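Membrane-associated protein VP24 (Marburg virus - Musoke, Kenya, 1980, PDB 4OR8) may act as a minor matrix protein that takes part in nucleocapsid assembly and virion budding, and interacts with the viral nucleoprotein. Local coordinates at residues F105-I110 with F211-R216; T180-V183 with G188-S191; L71-L74 with F78-P81. All coordinates share one frame; numbering follows the deposited sequence.

Contact 1: F105-I110 with F211-R216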
loop_
_atom_site.group_PDB
_atom_site.type_symbol
_atom_site.label_atom_id
_atom_site.label_comp_id
_atom_site.label_asym_id
_atom_site.label_seq_id
_atom_site.Cartn_x
_atom_site.Cartn_y
_atom_site.Cartn_z
ATOM N N PHE B 105 0.423 -12.371 7.819
ATOM C CA PHE B 105 -0.603 -13.352 7.459
ATOM C C PHE B 105 -1.487 -13.733 8.646
ATOM O O PHE B 105 -2.620 -14.178 8.471
ATOM C CB PHE B 105 -0.000 -14.600 6.796
ATOM C CG PHE B 105 1.088 -15.262 7.598
ATOM C CD1 PHE B 105 0.780 -16.052 8.696
ATOM C CD2 PHE B 105 2.420 -15.115 7.236
ATOM C CE1 PHE B 105 1.779 -16.668 9.430
ATOM C CE2 PHE B 105 3.426 -15.730 7.963
ATOM C CZ PHE B 105 3.104 -16.508 9.062
ATOM N N LEU B 106 -0.961 -13.558 9.851
ATOM C CA LEU B 106 -1.747 -13.751 11.061
ATOM C C LEU B 106 -2.647 -12.539 11.270
ATOM O O LEU B 106 -3.757 -12.654 11.790
ATOM C CB LEU B 106 -0.826 -13.942 12.266
ATOM C CG LEU B 106 -0.876 -15.311 12.946
ATOM C CD1 LEU B 106 -0.860 -16.426 11.917
ATOM C CD2 LEU B 106 0.288 -15.460 13.906
ATOM N N ALA B 107 -2.158 -11.374 10.856
ATOM C CA ALA B 107 -2.927 -10.143 10.965
ATOM C C ALA B 107 -4.050 -10.135 9.937
ATOM O O ALA B 107 -5.130 -9.604 10.190
ATOM C CB ALA B 107 -2.024 -8.933 10.784
ATOM N N LEU B 108 -3.787 -10.722 8.773
ATOM C CA LEU B 108 -4.809 -10.858 7.748
ATOM C C LEU B 108 -5.892 -11.799 8.240
ATOM O O LEU B 108 -7.080 -11.569 8.019
ATOM C CB LEU B 108 -4.215 -11.400 6.448
ATOM C CG LEU B 108 -5.247 -11.681 5.351
ATOM C CD1 LEU B 108 -5.863 -10.389 4.854
ATOM C CD2 LEU B 108 -4.639 -12.458 4.203
ATOM N N ARG B 109 -5.463 -12.865 8.909
ATOM C CA ARG B 109 -6.381 -13.858 9.450
ATOM C C ARG B 109 -7.333 -13.197 10.434
ATOM O O ARG B 109 -8.537 -13.440 10.406
ATOM C CB ARG B 109 -5.595 -14.973 10.137
ATOM C CG ARG B 109 -6.416 -16.180 10.547
ATOM C CD ARG B 109 -5.544 -17.174 11.307
ATOM N NE ARG B 109 -6.319 -18.236 11.944
ATOM C CZ ARG B 109 -6.385 -19.484 11.498
ATOM N NH1 ARG B 109 -5.717 -19.842 10.409
ATOM N NH2 ARG B 109 -7.118 -20.379 12.146
ATOM N N ILE B 110 -6.777 -12.349 11.292
ATOM C CA ILE B 110 -7.556 -11.583 12.255
ATOM C C ILE B 110 -8.539 -10.662 11.542
ATOM O O ILE B 110 -9.701 -10.550 11.932
ATOM C CB ILE B 110 -6.632 -10.748 13.165
ATOM C CG1 ILE B 110 -5.845 -11.668 14.100
ATOM C CG2 ILE B 110 -7.427 -9.736 13.970
ATOM C CD1 ILE B 110 -4.902 -10.935 15.024
ATOM N N PHE B 211 -2.748 -1.369 6.557
ATOM C CA PHE B 211 -3.651 -1.408 7.694
ATOM C C PHE B 211 -2.995 -2.031 8.913
ATOM O O PHE B 211 -2.578 -3.186 8.887
ATOM C CB PHE B 211 -4.932 -2.155 7.328
ATOM C CG PHE B 211 -5.694 -1.521 6.202
ATOM C CD1 PHE B 211 -6.588 -0.494 6.449
ATOM C CD2 PHE B 211 -5.506 -1.942 4.898
ATOM C CE1 PHE B 211 -7.289 0.097 5.416
ATOM C CE2 PHE B 211 -6.203 -1.357 3.858
ATOM C CZ PHE B 211 -7.097 -0.334 4.119
ATOM N N LEU B 212 -2.895 -1.248 9.977
ATOM C CA LEU B 212 -2.346 -1.734 11.232
ATOM C C LEU B 212 -3.440 -2.473 11.988
ATOM O O LEU B 212 -4.447 -1.881 12.367
ATOM C CB LEU B 212 -1.820 -0.564 12.065
ATOM C CG LEU B 212 -0.717 -0.853 13.085
ATOM C CD1 LEU B 212 0.499 -1.474 12.413
ATOM C CD2 LEU B 212 -0.331 0.424 13.811
ATOM N N VAL B 213 -3.248 -3.773 12.186
ATOM C CA VAL B 213 -4.231 -4.589 12.887
ATOM C C VAL B 213 -3.779 -4.853 14.316
ATOM O O VAL B 213 -2.760 -5.503 14.546
ATOM C CB VAL B 213 -4.475 -5.925 12.169
ATOM C CG1 VAL B 213 -5.421 -6.794 12.979
ATOM C CG2 VAL B 213 -5.027 -5.683 10.771
ATOM N N GLU B 214 -4.549 -4.348 15.272
ATOM C CA GLU B 214 -4.180 -4.407 16.681
ATOM C C GLU B 214 -5.220 -5.160 17.508
ATOM O O GLU B 214 -6.419 -4.915 17.383
ATOM C CB GLU B 214 -4.017 -2.985 17.217
ATOM C CG GLU B 214 -4.095 -2.868 18.721
ATOM C CD GLU B 214 -4.147 -1.424 19.182
ATOM O OE1 GLU B 214 -4.153 -0.521 18.318
ATOM O OE2 GLU B 214 -4.183 -1.194 20.410
ATOM N N VAL B 215 -4.759 -6.076 18.355
ATOM C CA VAL B 215 -5.660 -6.840 19.213
ATOM C C VAL B 215 -5.278 -6.764 20.691
ATOM O O VAL B 215 -4.150 -7.085 21.068
ATOM C CB VAL B 215 -5.713 -8.325 18.801
ATOM C CG1 VAL B 215 -6.646 -9.100 19.722
ATOM C CG2 VAL B 215 -6.150 -8.462 17.357
ATOM N N ARG B 216 -6.221 -6.338 21.525
ATOM C CA ARG B 216 -6.016 -6.340 22.970
ATOM C C ARG B 216 -6.844 -7.451 23.599
ATOM O O ARG B 216 -8.071 -7.382 23.636
ATOM C CB ARG B 216 -6.390 -4.987 23.573
ATOM C CG ARG B 216 -5.590 -3.819 23.016
ATOM C CD ARG B 216 -6.099 -2.496 23.559
ATOM N NE ARG B 216 -5.350 -1.356 23.037
ATOM C CZ ARG B 216 -5.600 -0.090 23.357
ATOM N NH1 ARG B 216 -6.584 0.204 24.199
ATOM N NH2 ARG B 216 -4.869 0.885 22.835
#
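A107 and I110 rest on V213 and V215, joining helix 104-115 to strand 210-221 in a helix-on-sheet packing deep in the pyramidal fold of VP24. The centre of the contact lies about 5 Å from the centre of the chain, and all four touching residues are buried. Segment 105-110 runs across the strand rather than along it: the N-to-C directions of the two segments differ by 74°, and their axes approach to 8.8 Å. The tight part is the isoleucine end. There I110 CG2 meets V213 CG1 at 3.7 Å, while I110 CD1 reaches V215 CG2 at 3.6 Å, so one side chain spans two successive valines on the same strand face. A fully extended end (chi2 180°) carries CD1 out to the second of them. The alanine end is looser, with A107 CB 4.1 Å from V213 CB; this small side chain goes with the nearest backbone approach, 6.0 Å from A107 CA to V213 CA. Alternation along the strand turns L212 and E214 away from the helix. That other face is covered by helix 91-94, L93 touching both L212 and E214, and toward R216 it opens to polar groups and the second subunit: E214, although buried, accepts a hydrogen bond at OE1 from Y22 OH of the second subunit, and R216 is partly exposed. A salt bridge joins the two charged side chains, R216 NE standing 2.9 Å from E214 OE2, nearly in line with its C-O bond but with the oxygen 26° out of the guanidinium plane.

Contact 2: T180-V183 with G188-S191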
loop_
_atom_site.group_PDB
_atom_site.type_symbol
_atom_site.label_atom_id
_atom_site.label_comp_id
_atom_site.label_asym_id
_atom_site.label_seq_id
_atom_site.Cartn_x
_atom_site.Cartn_y
_atom_site.Cartn_z
ATOM N N THR B 180 -12.457 3.146 2.608
ATOM C CA THR B 180 -13.117 4.421 2.834
ATOM C C THR B 180 -12.466 5.124 4.022
ATOM O O THR B 180 -12.636 6.327 4.208
ATOM C CB THR B 180 -14.636 4.269 3.060
ATOM O OG1 THR B 180 -14.883 3.664 4.334
ATOM C CG2 THR B 180 -15.256 3.418 1.960
ATOM N N LEU B 181 -11.711 4.367 4.815
ATOM C CA LEU B 181 -10.969 4.932 5.937
ATOM C C LEU B 181 -9.856 5.851 5.455
ATOM O O LEU B 181 -9.173 5.555 4.477
ATOM C CB LEU B 181 -10.355 3.828 6.800
ATOM C CG LEU B 181 -11.257 2.969 7.686
ATOM C CD1 LEU B 181 -10.430 1.896 8.383
ATOM C CD2 LEU B 181 -11.989 3.829 8.700
ATOM N N HIS B 182 -9.676 6.967 6.148
ATOM C CA HIS B 182 -8.559 7.853 5.871
ATOM C C HIS B 182 -7.346 7.429 6.685
ATOM O O HIS B 182 -7.480 6.902 7.787
ATOM C CB HIS B 182 -8.922 9.299 6.206
ATOM C CG HIS B 182 -9.861 9.929 5.227
ATOM N ND1 HIS B 182 -9.483 10.955 4.389
ATOM C CD2 HIS B 182 -11.163 9.677 4.951
ATOM C CE1 HIS B 182 -10.511 11.308 3.638
ATOM N NE2 HIS B 182 -11.543 10.549 3.960
ATOM N N VAL B 183 -6.162 7.655 6.131
ATOM C CA VAL B 183 -4.929 7.484 6.879
ATOM C C VAL B 183 -4.985 8.454 8.054
ATOM O O VAL B 183 -5.687 9.461 7.987
ATOM C CB VAL B 183 -3.704 7.777 5.991
ATOM C CG1 VAL B 183 -2.414 7.473 6.725
ATOM C CG2 VAL B 183 -3.778 6.953 4.725
ATOM N N GLY B 188 -9.845 15.377 12.062
ATOM C CA GLY B 188 -11.053 14.682 12.480
ATOM C C GLY B 188 -11.703 13.745 11.481
ATOM O O GLY B 188 -12.921 13.755 11.310
ATOM N N LYS B 189 -10.893 12.928 10.821
ATOM C CA LYS B 189 -11.419 11.947 9.883
ATOM C C LYS B 189 -11.231 10.535 10.419
ATOM O O LYS B 189 -10.180 10.214 10.978
ATOM C CB LYS B 189 -10.760 12.106 8.516
ATOM C CG LYS B 189 -11.266 13.309 7.746
ATOM C CD LYS B 189 -10.577 13.445 6.401
ATOM C CE LYS B 189 -11.326 14.422 5.506
ATOM N NZ LYS B 189 -11.600 15.711 6.200
ATOM N N PRO B 190 -12.266 9.694 10.266
ATOM C CA PRO B 190 -12.276 8.307 10.742
ATOM C C PRO B 190 -11.113 7.514 10.169
ATOM O O PRO B 190 -11.116 7.167 8.991
ATOM C CB PRO B 190 -13.597 7.762 10.194
ATOM C CG PRO B 190 -14.456 8.962 10.049
ATOM C CD PRO B 190 -13.537 10.059 9.620
ATOM N N SER B 191 -10.122 7.240 11.008
ATOM C CA SER B 191 -8.920 6.557 10.562
ATOM C C SER B 191 -8.874 5.119 11.057
ATOM O O SER B 191 -7.941 4.383 10.745
ATOM C CB SER B 191 -7.679 7.314 11.034
ATOM O OG SER B 191 -7.671 7.438 12.444
#
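The imidazole of H182 carries the aliphatic chain of K189 over one face, a CH-pi contact in which K189 CD stands 3.6 Å from the ring centroid and 19° off the ring normal. CD is displaced toward the ND1-CE1 bond, the lysine chain running at a slant to the histidine: it lies 3.4 Å from H182 ND1 but 4.1 Å from H182 CD2. K189 CE follows over the same region, 3.7 Å from H182 CE1. The lysine chain is extended as far as CE and then bends (chi4 51°), and its NZ stays 5.5 Å from H182 ND1, too far for a direct bond; an ammonium this near would be expected to disfavour a proton on the histidine somewhat. Next to this CH-pi contact the two ends of a loop cross steeply, without regular strand structure. H182 N donates to P190 O at 3.2 Å with an N-H...O angle of 155°, and the carbonyl of H182 receives a CA-H...O contact from S191 CA at 3.1 Å. The backbone N-H and C=O of H182 thus both face segment 188-191. L181 also borders the proline carbonyl, its CD2 3.5 Å from P190 O, and is buried, whereas H182 is exposed. The loop links helix 161-178, whose K177 O accepts a bond from T180 OG1, to the sheet: S191, just before strand 192-196, pairs through its backbone with R206 of strand 201-206, and L181 and P190 pack on L18 of the second subunit.

Contact 3: L71-L74 with F78-P81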
loop_
_atom_site.group_PDB
_atom_site.type_symbol
_atom_site.label_atom_id
_atom_site.label_comp_id
_atom_site.label_asym_id
_atom_site.label_seq_id
_atom_site.Cartn_x
_atom_site.Cartn_y
_atom_site.Cartn_z
ATOM N N LEU B 71 8.660 -2.434 11.781
ATOM C CA LEU B 71 7.796 -2.584 12.953
ATOM C C LEU B 71 8.589 -2.938 14.202
ATOM O O LEU B 71 8.339 -2.400 15.282
ATOM C CB LEU B 71 6.729 -3.653 12.713
ATOM C CG LEU B 71 5.507 -3.263 11.884
ATOM C CD1 LEU B 71 4.599 -4.467 11.699
ATOM C CD2 LEU B 71 4.757 -2.117 12.543
ATOM N N HIS B 72 9.543 -3.849 14.050
ATOM C CA HIS B 72 10.369 -4.259 15.173
ATOM C C HIS B 72 11.258 -3.121 15.658
ATOM O O HIS B 72 11.420 -2.923 16.861
ATOM C CB HIS B 72 11.199 -5.493 14.814
ATOM C CG HIS B 72 10.422 -6.773 14.860
ATOM N ND1 HIS B 72 9.718 -7.258 13.779
ATOM C CD2 HIS B 72 10.231 -7.664 15.862
ATOM C CE1 HIS B 72 9.131 -8.393 14.111
ATOM N NE2 HIS B 72 9.427 -8.661 15.370
ATOM N N HIS B 73 11.812 -2.363 14.721
ATOM C CA HIS B 73 12.681 -1.246 15.065
ATOM C C HIS B 73 11.934 -0.120 15.786
ATOM O O HIS B 73 12.476 0.517 16.688
ATOM C CB HIS B 73 13.372 -0.700 13.818
ATOM C CG HIS B 73 14.314 0.426 14.100
ATOM N ND1 HIS B 73 15.370 0.309 14.978
ATOM C CD2 HIS B 73 14.353 1.695 13.631
ATOM C CE1 HIS B 73 16.024 1.456 15.032
ATOM N NE2 HIS B 73 15.427 2.313 14.223
ATOM N N LEU B 74 10.688 0.115 15.389
ATOM C CA LEU B 74 9.873 1.167 15.989
ATOM C C LEU B 74 9.545 0.921 17.468
ATOM O O LEU B 74 9.078 1.824 18.166
ATOM C CB LEU B 74 8.581 1.357 15.192
ATOM C CG LEU B 74 8.704 1.908 13.771
ATOM C CD1 LEU B 74 7.347 1.920 13.085
ATOM C CD2 LEU B 74 9.310 3.298 13.788
ATOM N N PHE B 78 15.397 4.347 20.191
ATOM C CA PHE B 78 16.579 4.878 19.527
ATOM C C PHE B 78 16.374 4.957 18.019
ATOM O O PHE B 78 17.160 4.426 17.237
ATOM C CB PHE B 78 17.811 4.047 19.885
ATOM C CG PHE B 78 18.047 3.946 21.361
ATOM C CD1 PHE B 78 18.573 5.014 22.063
ATOM C CD2 PHE B 78 17.718 2.794 22.049
ATOM C CE1 PHE B 78 18.775 4.930 23.422
ATOM C CE2 PHE B 78 17.920 2.706 23.407
ATOM C CZ PHE B 78 18.447 3.776 24.096
ATOM N N VAL B 79 15.296 5.625 17.627
ATOM C CA VAL B 79 14.984 5.833 16.225
ATOM C C VAL B 79 15.193 7.300 15.899
ATOM O O VAL B 79 15.143 8.151 16.785
ATOM C CB VAL B 79 13.529 5.441 15.907
ATOM C CG1 VAL B 79 13.307 3.968 16.196
ATOM C CG2 VAL B 79 12.559 6.292 16.714
ATOM N N VAL B 80 15.448 7.587 14.628
ATOM C CA VAL B 80 15.594 8.960 14.169
ATOM C C VAL B 80 14.319 9.746 14.501
ATOM O O VAL B 80 13.225 9.178 14.514
ATOM C CB VAL B 80 15.919 9.011 12.654
ATOM C CG1 VAL B 80 17.201 8.255 12.373
ATOM C CG2 VAL B 80 14.781 8.430 11.831
ATOM N N PRO B 81 14.462 11.050 14.799
ATOM C CA PRO B 81 13.370 11.921 15.253
ATOM C C PRO B 81 12.082 11.834 14.434
ATOM O O PRO B 81 11.002 12.058 14.983
ATOM C CB PRO B 81 13.974 13.317 15.125
ATOM C CG PRO B 81 15.417 13.102 15.385
ATOM C CD PRO B 81 15.753 11.763 14.789
#
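Over one face of the H73 imidazole lies a methyl of V79: CG1 stands 3.3 Å from H73 NE2 and 3.6 Å from H73 CD2, over the NE2-CD2 bond. The carbonyl of F78 approaches the same ring obliquely, its O 3.9 Å from H73 CE1, so the backbone ahead of the valine also borders the histidine. H73 has CG anti to its own backbone N (chi1 -178°), which carries the ring out toward segment 78-81 although its CB starts off to one side. V79, in contrast, directs its CB toward segment 71-74, and the histidine and valine side chains lie alongside each other, pointing opposite ways. On the same side of the ring plane, CG1 also comes within 4.4 Å of L74 CA, a looser contact. This van der Waals contact buries 140 Å² and closes a short turn. The turn joins helix 68-73 to helix 84-89: V79 also touches Q84 and R87 of the latter, and L74 O accepts a hydrogen bond from R87 NE. L74 packs on F94 of helix 91-94, while H73 touches V49 of the second subunit.

In the fold
From the N terminus, contact 3 comes first and closes a short loop within the connection from helix 68-73 to helix 84-89, at the periphery of the chain. It is complete before contact 1 opens at helix 104-115. The chain then passes through helices 127-142, 152-158 and 161-178, and contact 2 both opens and closes in the loop between helix 161-178 and strand 192-196. Only after strand 201-206 does strand 210-221 return to close contact 1, so the small loop of contact 2 falls within the large one. Contact 1 ties helix to central sheet; the other two lie within connections between helices or between helix and sheet. None touches another, yet each also reaches the second subunit.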